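Local coordinates for NRPS (Penicillium fellutanum, PDB 6NKI), which contains a Rossmann-type domain of the male sterility protein family within a nonribosomal peptide synthetase and binds NADPH, at residues A[35-38]-A[39-43]; A[61-64]-A[65-68]. All coordinates share one frame; numbering follows the deposited sequence.

Interaction 1 (A[35-38]-A[39-43]); sequences THIL and HQLLV
Leu-41 lies back along the turn before it, beside Ile-37. The CB of Leu-41 sits 3.6 Å from Ile-37 O and equally near Leu-38 O. Leu-41 CG, set anti to its own carbonyl carbon (chi1 -69°), comes 3.3 Å from Ile-37 O, and Leu-41 CD1 at the tip meets Ile-37 CG2 at 4.0 Å. The two branched chains point the same way, side by side, toward strand 22-27, where Leu-24 and Leu-26 receive them. Leu-38 and Leu-42 repeat the i, i+4 pairing one residue on: their CD1 atoms approach to 3.5 Å, the chains slanting across each other and both touching Val-50 of strand 47-54. Leucine and isoleucine suit this face because helix 32-43 is the crossover of a beta-alpha-beta unit of the Rossmann fold and packs on the parallel sheet. Four main-chain bonds hold the turns, among them a nearly straight one from Leu-42 N to Leu-38 O (3.1 Å, 173°). Polar residues take the other flanks. The CB of His-39 lies 3.4 Å from His-36 O, while its ring stacks with Trp-75. His-36 ND1 is hydrogen-bonded to Phe-32 O, and Gln-40 runs extended beyond CG to bring NE2 to Asp-277 O.

Interaction 2 (A[61-64]-A[65-68]); sequences KGLA and RIIQ. With NDP (NADPH dihydro-nicotinamide-adenine-dinucleotide phosphate), chain B.
Arg-65 N donates to Lys-61 O, the first of four i, i+4 backbone bonds that carry helix 59-72 from 61-64 into 65-68. The bond from Ile-67 N to Leu-63 O measures 2.8 Å, and Gln-68 N reaches Ala-64 O. Ile-66 N is shared: it bonds to Gly-62 O (3.1 Å, 141°) and makes a weak i, i+3 bond to Leu-63 O. On the buried face, Leu-63 CD1 touches two isoleucines. Leu-63 CD1 meets Ile-67 CD1 at 3.4 Å with the chains slanting across one another, and Ile-66 CG1 at 3.9 Å with the chains roughly perpendicular. Ile-66 holds CG1 between its backbone N and carbonyl carbon (chi1 57°), which turns that branch back over the preceding turn. Bulky aliphatics fit here, since Leu-63 and Ile-66 also rest on Val-86 of strand 84-88, within a beta-alpha-beta unit of the Rossmann fold. A small Ala-64 and a charged Lys-61 suit the solvent-facing side of the helix. Arg-65 lays CG 3.5 Å from Lys-61 O, bends at chi3 (62°) and heads for the bound NADPH. There Arg-65 NH2 lies 2.7 Å from O1X of the NADPH phosphate on the adenosine ribose, and Arg-65 NE 3.3 Å from the same O1X; both bonds are weak in angle, O1X standing oblique to the guanidinium, whereas O3X lies in the plane at its edge. This phosphate is what distinguishes NADPH from NADH, so the positive group probably offsets its negative charge and favours the phosphorylated dinucleotide.

Both contacts lie within single helices that serve as crossovers in successive beta-alpha-beta units of one Rossmann fold, and strand 47-54 belongs to both units. Interaction 1 is the more deeply placed, with six of its eight touching residues buried; interaction 2 is only partly buried and has three exposed residues. In each, aliphatic chains face the parallel sheet, but the polar chemistry differs. In 35-43 the polar groups bond to other protein atoms, main-chain and side-chain, and a histidine ring stacks on an aromatic one, although the side chain of Ile-37 is about 7 Å from NADPH. In 61-68 a charged side chain reaches the ligand directly. The two sites approach to about 5 Å at their nearest atoms without touching.

Interaction 1 (A[35-38]-A[39-43])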
loop_
_atom_site.group_PDB
_atom_site.type_symbol
_atom_site.label_atom_id
_atom_site.label_comp_id
_atom_site.label_asym_id
_atom_site.label_seq_id
_atom_site.Cartn_x
_atom_site.Cartn_y
_atom_site.Cartn_z
ATOM N N THR A 35 7.668 -12.479 12.035
ATOM C CA THR A 35 8.993 -11.903 11.833
ATOM C C THR A 35 8.904 -10.472 11.313
ATOM O O THR A 35 9.816 -9.668 11.559
ATOM C CB THR A 35 9.833 -12.765 10.886
ATOM O OG1 THR A 35 11.180 -12.271 10.877
ATOM C CG2 THR A 35 9.269 -12.765 9.446
ATOM N N HIS A 36 7.816 -10.129 10.607
ATOM C CA HIS A 36 7.679 -8.760 10.119
ATOM C C HIS A 36 7.190 -7.819 11.208
ATOM O O HIS A 36 7.630 -6.655 11.277
ATOM C CB HIS A 36 6.753 -8.694 8.897
ATOM C CG HIS A 36 7.385 -9.220 7.647
ATOM N ND1 HIS A 36 7.196 -10.512 7.199
ATOM C CD2 HIS A 36 8.250 -8.643 6.781
ATOM C CE1 HIS A 36 7.900 -10.702 6.099
ATOM N NE2 HIS A 36 8.551 -9.584 5.826
ATOM N N ILE A 37 6.278 -8.307 12.060
ATOM C CA ILE A 37 5.951 -7.560 13.263
ATOM C C ILE A 37 7.223 -7.301 14.054
ATOM O O ILE A 37 7.487 -6.170 14.474
ATOM C CB ILE A 37 4.900 -8.308 14.092
ATOM C CG1 ILE A 37 3.646 -8.546 13.256
ATOM C CG2 ILE A 37 4.564 -7.522 15.369
ATOM C CD1 ILE A 37 2.681 -9.522 13.917
ATOM N N LEU A 38 8.067 -8.323 14.183
ATOM C CA LEU A 38 9.323 -8.156 14.903
ATOM C C LEU A 38 10.161 -7.044 14.275
ATOM O O LEU A 38 10.492 -6.052 14.935
ATOM C CB LEU A 38 10.077 -9.492 14.952
ATOM C CG LEU A 38 11.352 -9.421 15.789
ATOM C CD1 LEU A 38 10.971 -9.118 17.216
ATOM C CD2 LEU A 38 12.235 -10.647 15.686
ATOM N N HIS A 39 10.474 -7.192 12.983
ATOM C CA HIS A 39 11.173 -6.163 12.202
ATOM C C HIS A 39 10.644 -4.757 12.479
ATOM O O HIS A 39 11.412 -3.838 12.797
ATOM C CB HIS A 39 11.020 -6.492 10.729
ATOM C CG HIS A 39 11.750 -5.562 9.827
ATOM N ND1 HIS A 39 11.357 -5.334 8.529
ATOM C CD2 HIS A 39 12.872 -4.833 10.020
ATOM C CE1 HIS A 39 12.190 -4.477 7.972
ATOM N NE2 HIS A 39 13.122 -4.163 8.854
ATOM N N GLN A 40 9.324 -4.574 12.392
ATOM C CA GLN A 40 8.824 -3.210 12.456
ATOM C C GLN A 40 8.795 -2.669 13.879
ATOM O O GLN A 40 8.895 -1.454 14.070
ATOM C CB GLN A 40 7.451 -3.114 11.798
ATOM C CG GLN A 40 7.468 -3.363 10.307
ATOM C CD GLN A 40 6.089 -3.284 9.697
ATOM O OE1 GLN A 40 5.120 -2.948 10.373
ATOM N NE2 GLN A 40 5.984 -3.653 8.427
ATOM N N LEU A 41 8.647 -3.525 14.891
ATOM C CA LEU A 41 8.817 -3.043 16.268
ATOM C C LEU A 41 10.227 -2.511 16.485
ATOM O O LEU A 41 10.414 -1.351 16.846
ATOM C CB LEU A 41 8.508 -4.152 17.274
ATOM C CG LEU A 41 7.044 -4.543 17.315
ATOM C CD1 LEU A 41 6.885 -5.799 18.125
ATOM C CD2 LEU A 41 6.210 -3.411 17.883
ATOM N N LEU A 42 11.231 -3.337 16.197
ATOM C CA LEU A 42 12.628 -2.955 16.365
ATOM C C LEU A 42 12.981 -1.640 15.655
ATOM O O LEU A 42 13.929 -0.963 16.068
ATOM C CB LEU A 42 13.520 -4.097 15.867
ATOM C CG LEU A 42 13.814 -5.271 16.817
ATOM C CD1 LEU A 42 12.583 -6.041 17.184
ATOM C CD2 LEU A 42 14.783 -6.231 16.183
ATOM N N VAL A 43 12.254 -1.242 14.606
ATOM C CA VAL A 43 12.644 0.027 13.988
ATOM C C VAL A 43 11.942 1.213 14.652
ATOM O O VAL A 43 12.496 2.318 14.680
ATOM C CB VAL A 43 12.433 0.025 12.454
ATOM C CG1 VAL A 43 13.232 -1.112 11.803
ATOM C CG2 VAL A 43 10.937 -0.002 12.046
#

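Interaction 2 (A[61-64]-A[65-68])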
loop_
_atom_site.group_PDB
_atom_site.type_symbol
_atom_site.label_atom_id
_atom_site.label_comp_id
_atom_site.label_asym_id
_atom_site.label_seq_id
_atom_site.Cartn_x
_atom_site.Cartn_y
_atom_site.Cartn_z
ATOM N N LYS A 61 19.141 -21.322 20.883
ATOM C CA LYS A 61 18.451 -21.989 19.779
ATOM C C LYS A 61 17.240 -21.182 19.339
ATOM O O LYS A 61 16.986 -21.022 18.137
ATOM C CB LYS A 61 18.022 -23.412 20.168
ATOM C CG LYS A 61 19.162 -24.431 20.259
ATOM C CD LYS A 61 18.650 -25.834 20.574
ATOM C CE LYS A 61 19.797 -26.824 20.703
ATOM N NZ LYS A 61 19.314 -28.180 21.094
ATOM N N GLY A 62 16.494 -20.643 20.302
ATOM C CA GLY A 62 15.392 -19.763 19.961
ATOM C C GLY A 62 15.843 -18.544 19.176
ATOM O O GLY A 62 15.235 -18.185 18.166
ATOM N N LEU A 63 16.903 -17.874 19.644
ATOM C CA LEU A 63 17.435 -16.739 18.896
ATOM C C LEU A 63 17.850 -17.156 17.500
ATOM O O LEU A 63 17.500 -16.495 16.520
ATOM C CB LEU A 63 18.622 -16.111 19.616
ATOM C CG LEU A 63 19.244 -15.027 18.730
ATOM C CD1 LEU A 63 18.280 -13.865 18.505
ATOM C CD2 LEU A 63 20.587 -14.555 19.262
ATOM N N ALA A 64 18.546 -18.285 17.388
ATOM C CA ALA A 64 18.983 -18.756 16.080
ATOM C C ALA A 64 17.808 -18.926 15.120
ATOM O O ALA A 64 17.888 -18.530 13.951
ATOM C CB ALA A 64 19.738 -20.067 16.247
ATOM N N ARG A 65 16.699 -19.498 15.608
ATOM C CA ARG A 65 15.534 -19.719 14.759
ATOM C C ARG A 65 14.847 -18.418 14.366
ATOM O O ARG A 65 14.162 -18.366 13.336
ATOM C CB ARG A 65 14.527 -20.632 15.455
ATOM C CG ARG A 65 14.926 -22.089 15.582
ATOM C CD ARG A 65 13.813 -22.815 16.311
ATOM N NE ARG A 65 12.563 -22.761 15.552
ATOM C CZ ARG A 65 12.133 -23.719 14.736
ATOM N NH1 ARG A 65 12.833 -24.841 14.595
ATOM N NH2 ARG A 65 10.985 -23.570 14.088
ATOM N N ILE A 66 14.976 -17.373 15.182
ATOM C CA ILE A 66 14.380 -16.093 14.824
ATOM C C ILE A 66 15.344 -15.212 14.037
ATOM O O ILE A 66 14.894 -14.288 13.344
ATOM C CB ILE A 66 13.827 -15.363 16.065
ATOM C CG1 ILE A 66 14.912 -15.157 17.109
ATOM C CG2 ILE A 66 12.640 -16.114 16.651
ATOM C CD1 ILE A 66 14.430 -14.486 18.338
ATOM N N ILE A 67 16.644 -15.500 14.087
ATOM C CA ILE A 67 17.530 -14.943 13.077
ATOM C C ILE A 67 17.193 -15.534 11.711
ATOM O O ILE A 67 17.072 -14.807 10.719
ATOM C CB ILE A 67 19.007 -15.182 13.436
ATOM C CG1 ILE A 67 19.284 -14.796 14.872
ATOM C CG2 ILE A 67 19.900 -14.288 12.599
ATOM C CD1 ILE A 67 18.891 -13.450 15.167
ATOM N N GLN A 68 17.029 -16.869 11.639
ATOM C CA GLN A 68 16.858 -17.492 10.328
ATOM C C GLN A 68 15.547 -17.082 9.693
ATOM O O GLN A 68 15.442 -17.055 8.462
ATOM C CB GLN A 68 16.884 -19.015 10.385
ATOM C CG GLN A 68 15.518 -19.656 10.656
ATOM C CD GLN A 68 15.523 -21.170 10.523
ATOM O OE1 GLN A 68 16.565 -21.781 10.286
ATOM N NE2 GLN A 68 14.340 -21.776 10.618
HETATM P PA NDP B . 3.986 -21.430 10.932
HETATM O O1A NDP B . 2.742 -22.265 10.841
HETATM O O2A NDP B . 5.298 -22.096 11.252
HETATM O O5B NDP B . 3.798 -20.063 11.900
HETATM C C5B NDP B . 3.152 -20.438 13.065
HETATM C C4B NDP B . 3.893 -19.844 14.266
HETATM O O4B NDP B . 3.372 -20.477 15.467
HETATM C C3B NDP B . 5.388 -20.094 14.152
HETATM O O3B NDP B . 6.061 -19.001 14.683
HETATM C C2B NDP B . 5.657 -21.321 15.096
HETATM O O2B NDP B . 6.880 -21.325 15.692
HETATM C C1B NDP B . 4.486 -21.069 16.166
HETATM N N9A NDP B . 4.034 -22.342 16.836
HETATM C C8A NDP B . 3.402 -23.472 16.269
HETATM N N7A NDP B . 3.133 -24.447 17.176
HETATM C C5A NDP B . 3.619 -23.919 18.392
HETATM C C6A NDP B . 3.647 -24.429 19.709
HETATM N N6A NDP B . 3.134 -25.676 20.000
HETATM N N1A NDP B . 4.187 -23.711 20.739
HETATM C C2A NDP B . 4.687 -22.484 20.392
HETATM N N3A NDP B . 4.730 -21.863 19.213
HETATM C C4A NDP B . 4.180 -22.614 18.197
HETATM O O3 NDP B . 4.178 -20.768 9.398
HETATM P PN NDP B . 2.754 -20.344 8.760
HETATM O O1N NDP B . 2.982 -19.552 7.533
HETATM O O2N NDP B . 1.779 -21.503 8.764
HETATM O O5D NDP B . 1.851 -19.128 9.822
HETATM C C5D NDP B . 2.585 -17.930 10.089
HETATM C C4D NDP B . 1.649 -16.625 10.082
HETATM O O4D NDP B . 1.107 -16.389 8.774
HETATM C C3D NDP B . 0.430 -16.761 11.041
HETATM O O3D NDP B . 0.489 -15.730 12.008
HETATM C C2D NDP B . -0.852 -16.610 10.175
HETATM O O2D NDP B . -1.755 -15.636 10.668
HETATM C C1D NDP B . -0.322 -16.091 8.865
HETATM N N1N NDP B . -0.914 -16.756 7.609
HETATM C C2N NDP B . -0.082 -16.753 6.531
HETATM C C3N NDP B . -0.409 -17.320 5.360
HETATM C C7N NDP B . 0.623 -17.094 4.374
HETATM O O7N NDP B . 1.833 -17.154 4.566
HETATM N N7N NDP B . 0.154 -16.650 3.181
HETATM C C4N NDP B . -1.734 -18.060 5.122
HETATM C C5N NDP B . -2.663 -17.893 6.291
HETATM C C6N NDP B . -2.266 -17.282 7.447
HETATM P P2B NDP B . 8.110 -22.509 14.919
HETATM O O1X NDP B . 9.331 -22.126 15.697
HETATM O O2X NDP B . 7.500 -23.885 15.207
HETATM O O3X NDP B . 8.000 -21.996 13.518
#